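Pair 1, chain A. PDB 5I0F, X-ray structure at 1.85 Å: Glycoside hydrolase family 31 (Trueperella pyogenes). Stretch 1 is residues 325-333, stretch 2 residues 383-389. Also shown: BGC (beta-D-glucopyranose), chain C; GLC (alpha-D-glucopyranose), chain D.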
# COMPACT_ATOMS: atom_id res chain seq x y z
N SER A 325 9.70 15.20 17.05
CA SER A 325 10.29 14.00 17.64
C SER A 325 11.06 13.10 16.66
O SER A 325 11.88 12.30 17.09
CB SER A 325 9.25 13.20 18.45
OG SER A 325 8.34 12.53 17.58
N VAL A 326 10.81 13.26 15.37
CA VAL A 326 11.37 12.37 14.34
C VAL A 326 11.64 13.20 13.09
O VAL A 326 10.80 14.02 12.68
CB VAL A 326 10.41 11.21 13.95
CG1 VAL A 326 11.03 10.32 12.87
CG2 VAL A 326 10.04 10.34 15.15
N VAL A 327 12.80 12.98 12.48
CA VAL A 327 13.08 13.48 11.14
C VAL A 327 13.33 12.31 10.22
O VAL A 327 14.11 11.40 10.56
CB VAL A 327 14.22 14.53 11.12
CG1 VAL A 327 15.55 13.96 11.61
CG2 VAL A 327 14.34 15.14 9.71
N VAL A 328 12.60 12.27 9.11
CA VAL A 328 12.84 11.31 8.03
C VAL A 328 13.71 11.98 6.98
O VAL A 328 13.43 13.12 6.58
CB VAL A 328 11.49 10.85 7.39
CG1 VAL A 328 11.74 9.80 6.32
CG2 VAL A 328 10.56 10.31 8.48
N ILE A 329 14.77 11.29 6.53
CA ILE A 329 15.62 11.75 5.45
C ILE A 329 15.50 10.72 4.34
O ILE A 329 15.79 9.54 4.56
CB ILE A 329 17.10 11.91 5.88
CG1 ILE A 329 17.19 12.67 7.22
CG2 ILE A 329 17.89 12.62 4.78
CD1 ILE A 329 18.58 12.72 7.83
N GLU A 330 15.03 11.17 3.17
CA GLU A 330 14.84 10.32 2.01
C GLU A 330 16.01 10.36 1.07
O GLU A 330 16.53 9.31 0.69
CB GLU A 330 13.54 10.70 1.27
CG GLU A 330 12.32 10.48 2.12
CD GLU A 330 11.04 10.39 1.31
OE1 GLU A 330 10.94 11.10 0.26
OE2 GLU A 330 10.15 9.63 1.76
N ALA A 331 16.42 11.58 0.71
CA ALA A 331 17.53 11.80 -0.21
C ALA A 331 18.83 11.97 0.60
O ALA A 331 19.37 13.06 0.68
CB ALA A 331 17.27 13.04 -1.06
N TRP A 332 19.27 10.87 1.20
CA TRP A 332 20.48 10.80 2.02
C TRP A 332 21.64 10.10 1.31
O TRP A 332 22.81 10.33 1.65
CB TRP A 332 20.20 10.06 3.35
CG TRP A 332 19.79 8.64 3.21
CD1 TRP A 332 18.54 8.17 3.01
CD2 TRP A 332 20.66 7.51 3.23
NE1 TRP A 332 18.56 6.80 2.89
CE2 TRP A 332 19.85 6.36 3.03
CE3 TRP A 332 22.03 7.34 3.40
CZ2 TRP A 332 20.37 5.06 3.01
CZ3 TRP A 332 22.56 6.03 3.37
CH2 TRP A 332 21.72 4.92 3.19
N SER A 333 21.32 9.20 0.37
CA SER A 333 22.31 8.26 -0.15
C SER A 333 22.91 8.72 -1.48
O SER A 333 22.56 9.77 -2.02
CB SER A 333 21.67 6.89 -0.30
OG SER A 333 20.93 6.81 -1.52
N ARG A 383 14.74 11.70 16.82
CA ARG A 383 15.20 10.44 16.21
C ARG A 383 15.29 10.56 14.69
O ARG A 383 14.65 11.42 14.10
CB ARG A 383 14.30 9.28 16.64
CG ARG A 383 14.66 8.70 18.00
CD ARG A 383 14.22 9.57 19.16
NE ARG A 383 14.52 8.91 20.44
CZ ARG A 383 14.15 9.36 21.63
NH1 ARG A 383 13.45 10.48 21.76
NH2 ARG A 383 14.49 8.68 22.73
N VAL A 384 16.11 9.70 14.08
CA VAL A 384 16.44 9.83 12.65
C VAL A 384 16.05 8.56 11.90
O VAL A 384 16.45 7.46 12.28
CB VAL A 384 17.95 10.14 12.45
CG1 VAL A 384 18.31 10.25 10.96
CG2 VAL A 384 18.34 11.43 13.17
N ILE A 385 15.23 8.71 10.86
CA ILE A 385 14.76 7.59 10.03
C ILE A 385 15.29 7.75 8.59
O ILE A 385 15.16 8.83 8.03
CB ILE A 385 13.21 7.58 9.98
CG1 ILE A 385 12.60 7.54 11.40
CG2 ILE A 385 12.66 6.46 9.10
CD1 ILE A 385 12.75 6.26 12.14
N LEU A 386 15.84 6.69 7.99
CA LEU A 386 16.32 6.74 6.61
C LEU A 386 15.46 5.91 5.68
O LEU A 386 15.03 4.80 6.02
CB LEU A 386 17.76 6.21 6.52
CG LEU A 386 18.81 6.91 7.37
CD1 LEU A 386 20.20 6.35 7.06
CD2 LEU A 386 18.80 8.42 7.17
N TRP A 387 15.29 6.44 4.47
CA TRP A 387 14.48 5.81 3.42
C TRP A 387 15.18 4.63 2.76
O TRP A 387 16.41 4.64 2.60
CB TRP A 387 14.20 6.87 2.36
CG TRP A 387 13.28 6.54 1.22
CD1 TRP A 387 11.95 6.81 1.15
CD2 TRP A 387 13.63 5.99 -0.05
NE1 TRP A 387 11.45 6.45 -0.07
CE2 TRP A 387 12.45 5.93 -0.83
CE3 TRP A 387 14.82 5.53 -0.61
CZ2 TRP A 387 12.43 5.42 -2.13
CZ3 TRP A 387 14.81 5.03 -1.90
CH2 TRP A 387 13.61 4.98 -2.65
N GLN A 388 14.38 3.64 2.41
CA GLN A 388 14.80 2.42 1.72
C GLN A 388 13.78 2.03 0.68
O GLN A 388 12.61 2.46 0.74
CB GLN A 388 14.94 1.28 2.73
CG GLN A 388 16.10 1.46 3.69
CD GLN A 388 17.44 1.21 3.04
OE1 GLN A 388 17.92 0.09 3.03
NE2 GLN A 388 18.06 2.25 2.51
N ILE A 389 14.23 1.17 -0.26
CA ILE A 389 13.39 0.58 -1.30
C ILE A 389 13.87 -0.90 -1.46
O ILE A 389 15.10 -1.15 -1.40
CB ILE A 389 13.54 1.38 -2.62
CG1 ILE A 389 12.62 0.87 -3.73
CG2 ILE A 389 14.97 1.30 -3.15
CD1 ILE A 389 11.21 1.30 -3.56
C2 BGC C . 6.89 7.45 -1.18
C3 BGC C . 7.09 8.97 -1.01
C4 BGC C . 8.57 9.29 -1.17
C5 BGC C . 9.12 8.76 -2.50
C6 BGC C . 10.64 8.92 -2.52
C1 BGC C . 8.03 6.61 -1.80
O2 BGC C . 5.54 6.94 -1.28
O3 BGC C . 6.59 9.40 0.25
O4 BGC C . 8.78 10.72 -1.09
O5 BGC C . 8.79 7.37 -2.76
O6 BGC C . 11.16 8.65 -3.82
C1 GLC D . 11.98 9.71 -4.34
C2 GLC D . 12.31 9.44 -5.82
C3 GLC D . 13.34 8.33 -5.97
C4 GLC D . 14.54 8.59 -5.06
C5 GLC D . 14.08 8.75 -3.62
C6 GLC D . 15.23 9.02 -2.65
O2 GLC D . 11.13 9.09 -6.54
O3 GLC D . 13.75 8.22 -7.34
O4 GLC D . 15.46 7.49 -5.17
O5 GLC D . 13.17 9.86 -3.56
O6 GLC D . 15.85 10.26 -2.96

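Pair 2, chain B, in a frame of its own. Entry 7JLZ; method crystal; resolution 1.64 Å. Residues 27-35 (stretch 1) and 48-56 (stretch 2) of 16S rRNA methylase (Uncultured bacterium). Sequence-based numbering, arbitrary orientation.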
# COMPACT_ATOMS: atom_id res chain seq x y z
N VAL B 27 -9.12 -9.25 2.33
CA VAL B 27 -7.67 -9.23 2.16
C VAL B 27 -7.26 -7.82 1.76
O VAL B 27 -7.91 -7.20 0.91
CB VAL B 27 -7.21 -10.26 1.11
CG1 VAL B 27 -5.71 -10.14 0.85
CG2 VAL B 27 -7.58 -11.67 1.55
N GLU B 28 -6.22 -7.31 2.41
CA GLU B 28 -5.67 -6.00 2.10
C GLU B 28 -4.19 -6.13 1.79
O GLU B 28 -3.45 -6.78 2.54
CB GLU B 28 -5.89 -5.00 3.25
CG GLU B 28 -5.21 -3.66 2.97
CD GLU B 28 -5.62 -2.58 3.96
OE1 GLU B 28 -6.76 -2.62 4.45
OE2 GLU B 28 -4.77 -1.70 4.25
N VAL B 29 -3.75 -5.53 0.69
CA VAL B 29 -2.35 -5.49 0.31
C VAL B 29 -1.84 -4.08 0.55
O VAL B 29 -2.48 -3.11 0.10
CB VAL B 29 -2.14 -5.92 -1.16
CG1 VAL B 29 -0.71 -5.66 -1.60
CG2 VAL B 29 -2.55 -7.40 -1.33
N ASP B 30 -0.69 -3.95 1.21
CA ASP B 30 -0.15 -2.67 1.65
C ASP B 30 1.24 -2.46 1.05
O ASP B 30 2.17 -3.22 1.35
CB ASP B 30 -0.08 -2.63 3.18
CG ASP B 30 -1.44 -2.69 3.80
OD1 ASP B 30 -2.30 -1.89 3.37
OD2 ASP B 30 -1.67 -3.53 4.68
N LEU B 31 1.39 -1.42 0.23
CA LEU B 31 2.64 -1.11 -0.43
C LEU B 31 3.17 0.21 0.09
O LEU B 31 2.40 1.13 0.36
CB LEU B 31 2.46 -0.99 -1.94
CG LEU B 31 1.68 -2.10 -2.62
CD1 LEU B 31 1.62 -1.83 -4.12
CD2 LEU B 31 2.39 -3.42 -2.32
N GLY B 32 4.49 0.31 0.21
CA GLY B 32 5.10 1.56 0.62
C GLY B 32 5.11 1.81 2.12
O GLY B 32 5.20 2.97 2.54
N THR B 33 4.99 0.77 2.93
CA THR B 33 4.91 0.97 4.38
C THR B 33 6.27 1.20 5.03
O THR B 33 6.31 1.44 6.24
CB THR B 33 4.20 -0.21 5.05
OG1 THR B 33 5.00 -1.38 4.93
CG2 THR B 33 2.83 -0.48 4.40
N GLY B 34 7.37 1.15 4.28
CA GLY B 34 8.66 1.40 4.90
C GLY B 34 9.19 0.17 5.61
O GLY B 34 10.05 -0.54 5.08
N ASP B 35 8.68 -0.09 6.82
CA ASP B 35 9.10 -1.22 7.63
C ASP B 35 7.95 -2.15 7.98
O ASP B 35 8.12 -3.03 8.84
CB ASP B 35 9.76 -0.74 8.94
CG ASP B 35 8.85 0.18 9.77
OD1 ASP B 35 7.70 0.46 9.36
OD2 ASP B 35 9.32 0.64 10.84
N GLY B 48 -10.28 -9.81 11.48
CA GLY B 48 -10.98 -10.44 10.37
C GLY B 48 -10.40 -10.19 9.00
O GLY B 48 -10.84 -10.80 8.02
N THR B 49 -9.42 -9.31 8.89
CA THR B 49 -8.81 -8.95 7.62
C THR B 49 -7.37 -9.45 7.59
O THR B 49 -6.64 -9.33 8.58
CB THR B 49 -8.85 -7.43 7.42
OG1 THR B 49 -10.22 -6.99 7.36
CG2 THR B 49 -8.14 -7.03 6.14
N LEU B 50 -6.96 -10.00 6.45
CA LEU B 50 -5.56 -10.37 6.24
C LEU B 50 -4.83 -9.19 5.63
O LEU B 50 -5.23 -8.68 4.57
CB LEU B 50 -5.45 -11.61 5.35
CG LEU B 50 -4.03 -12.07 4.99
CD1 LEU B 50 -3.27 -12.54 6.22
CD2 LEU B 50 -4.11 -13.19 3.94
N PHE B 51 -3.75 -8.74 6.27
CA PHE B 51 -2.95 -7.64 5.76
C PHE B 51 -1.62 -8.16 5.24
O PHE B 51 -0.90 -8.87 5.95
CB PHE B 51 -2.72 -6.58 6.85
CG PHE B 51 -3.99 -5.91 7.32
CD1 PHE B 51 -4.76 -6.49 8.31
CD2 PHE B 51 -4.42 -4.72 6.75
CE1 PHE B 51 -5.94 -5.89 8.74
CE2 PHE B 51 -5.60 -4.11 7.18
CZ PHE B 51 -6.36 -4.71 8.17
N ILE B 52 -1.27 -7.77 4.02
CA ILE B 52 -0.08 -8.25 3.34
C ILE B 52 0.79 -7.06 2.97
O ILE B 52 0.40 -6.25 2.13
CB ILE B 52 -0.44 -9.04 2.07
CG1 ILE B 52 -1.44 -10.14 2.42
CG2 ILE B 52 0.82 -9.56 1.42
CD1 ILE B 52 -1.89 -10.99 1.22
N GLY B 53 1.98 -6.99 3.56
CA GLY B 53 2.96 -5.98 3.17
C GLY B 53 3.94 -6.55 2.16
O GLY B 53 4.40 -7.68 2.30
N ILE B 54 4.28 -5.74 1.14
CA ILE B 54 5.23 -6.15 0.10
C ILE B 54 6.31 -5.09 -0.06
O ILE B 54 6.00 -3.93 -0.39
CB ILE B 54 4.52 -6.38 -1.25
CG1 ILE B 54 3.31 -7.29 -1.04
CG2 ILE B 54 5.49 -6.99 -2.26
CD1 ILE B 54 2.46 -7.47 -2.32
N GLU B 55 7.56 -5.47 0.16
CA GLU B 55 8.71 -4.60 -0.00
C GLU B 55 9.88 -5.36 -0.61
O GLU B 55 9.97 -6.59 -0.47
CB GLU B 55 9.15 -3.97 1.34
CG GLU B 55 8.06 -3.10 1.97
CD GLU B 55 7.74 -1.85 1.16
OE1 GLU B 55 8.64 -1.32 0.48
OE2 GLU B 55 6.55 -1.42 1.20
N PRO B 56 10.82 -4.66 -1.26
CA PRO B 56 11.89 -5.36 -2.00
C PRO B 56 13.09 -5.79 -1.18
O PRO B 56 13.83 -6.68 -1.61
CB PRO B 56 12.31 -4.34 -3.05
CG PRO B 56 11.96 -3.00 -2.43
CD PRO B 56 10.70 -3.24 -1.66
O HOH W 1 4.57 -2.50 2.55
O HOH W 2 8.38 1.31 1.60

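Pair 1 and pair 2 each set two parallel strands side by side and then turn the first chain into a loop beyond the last bridge. N, CA and C atoms of 14 central residues superpose with an RMSD of 0.8 Å, and in both pairs the strand directions differ by 24°. The register also agrees: V326(A) faces R383(A) as V27(B) faces L50(B), and V328(A) faces I385(A) as V29(B) faces I52(B).

The ladders use equivalent atoms. V327(A) N donates to R383(A) O at 2.9 Å, and its counterpart E28(B) N to L50(B) O at 2.7 Å. I385(A) N reaches V327(A) O at 2.9 Å, as I52(B) N reaches E28(B) O at 2.8 Å. The last rung differs: W387(A) N to I329(A) O is 3.1 Å, whereas I54(B) N to D30(B) O stretches to 3.3 Å and is weak.

Three matched positions on one sheet face keep similar aliphatic side chains, V326(A), V328(A) and I385(A) against V27(B), V29(B) and I52(B), with side-chain centres at most 1.1 Å apart; on the same face R383(A) matches L50(B), with centres 4.2 Å apart. V326(A) CG1 meets I385(A) CG1 at 3.5 Å; V27(B) CG1 meets I52(B) CD1 at 3.9 Å. The two isoleucines share chi1 m but differ at chi2, m in I385(A) and t in I52(B), so the closest atom is the CG1 methylene in I385(A) and the CD1 methyl in I52(B). W387(A) matches I54(B), with centres 5.1 Å apart: W387(A) CD1 lies 3.4 Å from E330(A) OE2, whereas I54(B) CB packs 3.8 Å from CD2 of L31(B), the match of E330(A).

The other face diverges. In pair 1 it is aliphatic: V327(A) CG1 lies 4.1 Å from V384(A) CG2, and I329(A) CB lies 4.1 Å from L386(A) CD2. In pair 2 the matched residues are E28(B), F51(B), D30(B) and G53(B). Acid groups here pack against an aromatic ring, with D30(B) OD2 at the ring edge, 3.6 Å from F51(B) CD2, and E28(B) OE1 3.3 Å from F51(B) CE2. D30(B) OD2 has no polar partner in the model.

Beyond the strands, W332(A) matches T33(B). The tryptophan covers the strand end directly: L386(A) CD1 sits 4.0 Å from the centroid of its six-membered ring, 9° off the normal, while W332(A) NE1 donates to W387(A) O at 3.1 Å. Pair 2 has a smaller residue at T33(B) and glycine, G53(B), at the position of L386(A), and joins the segments through E55(B), the counterpart of Q388(A). E55(B) OE2 accepts from G32(B) N at 2.9 Å and, weakly, from T33(B) N at 3.2 Å. Water 1 completes the link, donating to D30(B) O and E55(B) OE2 and accepting from T33(B) OG1.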